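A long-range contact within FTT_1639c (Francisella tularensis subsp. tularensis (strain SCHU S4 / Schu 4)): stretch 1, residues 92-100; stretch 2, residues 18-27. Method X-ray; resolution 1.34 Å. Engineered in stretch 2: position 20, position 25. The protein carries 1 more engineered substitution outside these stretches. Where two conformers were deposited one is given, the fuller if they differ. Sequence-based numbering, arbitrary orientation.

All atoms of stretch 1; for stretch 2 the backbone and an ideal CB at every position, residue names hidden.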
# COMPACT_ATOMS: atom_id res chain seq x y z
N LEU A 92 -0.47 -2.56 -1.79
CA LEU A 92 0.11 -2.25 -0.48
C LEU A 92 -1.00 -2.20 0.53
O LEU A 92 -2.00 -1.51 0.31
CB LEU A 92 0.75 -0.86 -0.49
CG LEU A 92 1.93 -0.64 -1.40
CD1 LEU A 92 2.32 0.90 -1.37
CD2 LEU A 92 3.16 -1.46 -0.98
N LYS A 93 -0.78 -2.83 1.69
CA LYS A 93 -1.65 -2.62 2.85
C LYS A 93 -0.88 -1.81 3.88
O LYS A 93 0.15 -2.27 4.40
CB LYS A 93 -2.05 -3.93 3.48
CG LYS A 93 -3.12 -3.68 4.55
CD LYS A 93 -3.49 -5.04 5.17
CE LYS A 93 -4.59 -4.85 6.24
NZ LYS A 93 -4.98 -6.15 6.90
N LEU A 94 -1.32 -0.61 4.19
CA LEU A 94 -0.70 0.22 5.24
C LEU A 94 -1.53 0.03 6.50
O LEU A 94 -2.74 0.27 6.48
CB LEU A 94 -0.73 1.68 4.82
CG LEU A 94 -0.17 2.66 5.87
CD1 LEU A 94 1.25 2.34 6.28
CD2 LEU A 94 -0.30 4.08 5.32
N GLU A 95 -0.89 -0.47 7.56
CA GLU A 95 -1.59 -0.83 8.80
C GLU A 95 -1.06 0.01 9.94
O GLU A 95 0.14 0.33 9.98
CB GLU A 95 -1.27 -2.29 9.20
CG GLU A 95 -1.78 -3.32 8.25
CD GLU A 95 -1.57 -4.73 8.77
OE1 GLU A 95 -0.68 -4.95 9.63
OE2 GLU A 95 -2.28 -5.62 8.31
N CYS A 96 -1.92 0.41 10.77
CA CYS A 96 -1.48 1.02 12.09
C CYS A 96 -2.05 0.23 13.32
O CYS A 96 -3.08 -0.48 13.26
CB CYS A 96 -1.92 2.49 12.14
SG CYS A 96 -3.72 2.74 12.19
N LYS A 97 -1.27 0.26 14.36
CA LYS A 97 -1.66 -0.47 15.56
C LYS A 97 -1.44 0.44 16.75
O LYS A 97 -0.30 0.86 16.99
CB LYS A 97 -0.83 -1.75 15.70
CG LYS A 97 -0.98 -2.49 17.01
CD LYS A 97 -2.26 -3.27 17.05
CE LYS A 97 -2.20 -4.29 18.20
NZ LYS A 97 -3.54 -4.88 18.47
N GLY A 98 -2.48 0.65 17.56
CA GLY A 98 -2.33 1.39 18.80
C GLY A 98 -3.02 2.74 18.74
O GLY A 98 -3.13 3.37 17.68
N LYS A 99 -3.46 3.20 19.92
CA LYS A 99 -4.22 4.45 20.02
C LYS A 99 -3.52 5.61 19.36
O LYS A 99 -4.16 6.45 18.71
CB LYS A 99 -4.52 4.75 21.52
CG LYS A 99 -5.37 6.00 21.78
CD LYS A 99 -5.05 6.64 23.19
CE LYS A 99 -5.39 8.16 23.15
NZ LYS A 99 -4.16 9.06 23.22
N ASP A 100 -2.21 5.74 19.58
CA ASP A 100 -1.46 6.90 19.08
C ASP A 100 -0.70 6.60 17.80
O ASP A 100 0.17 7.39 17.40
CB ASP A 100 -0.44 7.40 20.11
CG ASP A 100 -1.10 7.79 21.42
OD1 ASP A 100 -2.18 8.40 21.36
OD2 ASP A 100 -0.55 7.48 22.51
N UNK A 18 -11.62 -3.06 18.74
CA UNK A 18 -11.21 -4.07 19.73
C UNK A 18 -9.70 -4.23 19.75
O UNK A 18 -9.08 -4.37 20.82
CB UNK A 18 -11.87 -5.42 19.43
N UNK A 19 -9.08 -4.17 18.58
CA UNK A 19 -7.65 -4.38 18.42
C UNK A 19 -6.89 -3.07 18.25
O UNK A 19 -5.66 -3.10 18.17
CB UNK A 19 -7.39 -5.29 17.22
N UNK A 20 -7.58 -1.93 18.31
CA UNK A 20 -7.03 -0.63 17.94
C UNK A 20 -6.09 -0.71 16.70
O UNK A 20 -4.92 -0.27 16.70
CB UNK A 20 -6.27 -0.05 19.13
N UNK A 21 -6.63 -1.27 15.62
CA UNK A 21 -5.94 -1.33 14.33
C UNK A 21 -6.74 -0.55 13.30
O UNK A 21 -7.95 -0.35 13.45
CB UNK A 21 -5.74 -2.78 13.88
N UNK A 22 -6.05 -0.11 12.26
CA UNK A 22 -6.72 0.50 11.12
C UNK A 22 -5.84 0.27 9.90
O UNK A 22 -4.64 -0.05 10.02
CB UNK A 22 -6.98 1.99 11.35
N UNK A 23 -6.44 0.42 8.72
CA UNK A 23 -5.66 0.18 7.52
C UNK A 23 -6.17 0.99 6.35
O UNK A 23 -7.32 1.47 6.30
CB UNK A 23 -5.67 -1.31 7.17
N UNK A 24 -5.27 1.16 5.38
CA UNK A 24 -5.60 1.62 4.02
C UNK A 24 -5.04 0.57 3.07
O UNK A 24 -3.85 0.18 3.20
CB UNK A 24 -5.03 3.01 3.72
N UNK A 25 -5.83 0.11 2.11
CA UNK A 25 -5.36 -0.81 1.08
C UNK A 25 -5.27 -0.04 -0.24
O UNK A 25 -6.28 0.54 -0.66
CB UNK A 25 -6.29 -2.02 0.95
N UNK A 26 -4.10 -0.06 -0.85
CA UNK A 26 -3.87 0.60 -2.13
C UNK A 26 -3.76 -0.42 -3.24
O UNK A 26 -3.15 -1.50 -3.04
CB UNK A 26 -2.61 1.46 -2.08
N UNK A 27 -4.31 -0.10 -4.40
CA UNK A 27 -4.26 -1.00 -5.54
C UNK A 27 -5.27 -0.55 -6.58
O UNK A 27 -5.71 0.59 -6.57
CB UNK A 27 -4.53 -2.44 -5.11

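The backbone of stretch 2 runs antiparallel to strand 92-97, so its CBs from position 21 to 26 alternate between the face of Lys93, Glu95 and Lys97 and that of Leu92, Leu94 and Cys96.

Position 18 has nothing of stretch 1 near its CB, and almost any residue would fit; Lys18 makes no contact.

At position 19 CA-to-CB points sideways, and it is the backbone that matters: Lys97 NZ donates a hydrogen bond to the carbonyl O at 2.8 Å, whatever the side chain. Small or polar residues would suit; Asn19 is found.

Position 20 has phi/psi of 38/55, a left-handed conformation that favours glycine, asparagine or aspartate. Its CB points toward the turn at Gly98 and Lys99, where a long flexible chain could also lie. The residue is an engineered selenomethionine, Met20, whose SE lies 3.8 Å from Lys99 CB, while its O accepts a hydrogen bond from Gly98 N at 2.7 Å.

Position 21 begins the strand beside the aliphatic part of Lys97; beta-branched residues suit such extended angles. Thr21 sets CG2 3.5 Å from Lys97 CD.

At position 22 the ideal CB is already 3.5 Å from Cys96 SG. That tightness argues for a small residue, and Ala22 fits, its CB at that same distance from Cys96 SG. The paired backbones hydrogen-bond both ways, Cys96 N to Ala22 O at 2.9 Å and Ala22 N to Cys96 O at 3.2 Å.

Position 23 faces the extended Lys93 chain, with Glu95 alongside. An aromatic, a threonine or an acidic residue could serve. Tyr23 packs CB 3.8 Å from Lys93 CE, then its ring leads away from stretch 1; Lys93 NZ is 5.2 Å from the ring centroid, at most a weak cation-pi attraction.

Position 24 forms another doubly hydrogen-bonded pair, with Leu94, but its ideal CB is 4.5 Å from Leu94 O, the nearest atom there. Polar or apolar residues are plausible. Asn24 turns ND2 back to Tyr23 O at 3.0 Å, a hydrogen bond within its own strand.

Position 25 lies across from Lys93, whose methylenes offer a greasy surface to an aliphatic chain. The engineered selenomethionine Met25 bends at chi2 (p), bringing SE to 3.8 Å from Lys93 CB.

Position 26 shares its face with Leu92 and Leu94, so a large apolar residue is the clear choice. Phe26 sets CD2 4.2 Å from Leu92 CB and presents its ring edge to Leu94, CE2 to CB at 4.1 Å.

Position 27, at phi/psi 165/-158, is in glycine territory, and Gly27 is deposited.

Stretch 2, residues 18-27: KNMTAYNMFG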
# COMPACT_ATOMS: atom_id res chain seq x y z
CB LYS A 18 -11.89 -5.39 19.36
CG LYS A 18 -11.51 -6.58 20.25
CD LYS A 18 -11.81 -7.90 19.53
CE LYS A 18 -13.29 -7.97 19.13
NZ LYS A 18 -13.76 -9.34 18.75
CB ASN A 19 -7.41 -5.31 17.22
CG ASN A 19 -8.12 -6.65 17.39
OD1 ASN A 19 -8.08 -7.24 18.47
ND2 ASN A 19 -8.80 -7.11 16.34
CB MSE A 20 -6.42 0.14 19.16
CG MSE A 20 -7.58 0.79 20.14
SE MSE A 20 -6.69 1.67 21.58
CE MSE A 20 -8.27 2.22 22.60
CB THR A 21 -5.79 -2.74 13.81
OG1 THR A 21 -7.09 -3.34 13.76
CG2 THR A 21 -4.89 -3.57 14.74
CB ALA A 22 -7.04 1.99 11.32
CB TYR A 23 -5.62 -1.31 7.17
CG TYR A 23 -6.93 -1.78 6.63
CD1 TYR A 23 -7.18 -1.75 5.25
CD2 TYR A 23 -7.95 -2.21 7.48
CE1 TYR A 23 -8.41 -2.18 4.75
CE2 TYR A 23 -9.22 -2.61 6.96
CZ TYR A 23 -9.41 -2.58 5.60
OH TYR A 23 -10.63 -3.00 5.06
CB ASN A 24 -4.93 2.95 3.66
CG ASN A 24 -5.64 4.22 4.19
OD1 ASN A 24 -5.28 5.32 3.78
ND2 ASN A 24 -6.73 4.07 4.99
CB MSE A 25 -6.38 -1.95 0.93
CG MSE A 25 -5.96 -3.03 -0.03
SE MSE A 25 -4.50 -4.09 0.62
CE MSE A 25 -5.44 -5.18 1.89
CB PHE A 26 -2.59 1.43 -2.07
CG PHE A 26 -2.62 2.47 -0.99
CD1 PHE A 26 -3.33 3.63 -1.19
CD2 PHE A 26 -1.99 2.28 0.23
CE1 PHE A 26 -3.39 4.61 -0.20
CE2 PHE A 26 -2.02 3.24 1.22
CZ PHE A 26 -2.73 4.40 1.01
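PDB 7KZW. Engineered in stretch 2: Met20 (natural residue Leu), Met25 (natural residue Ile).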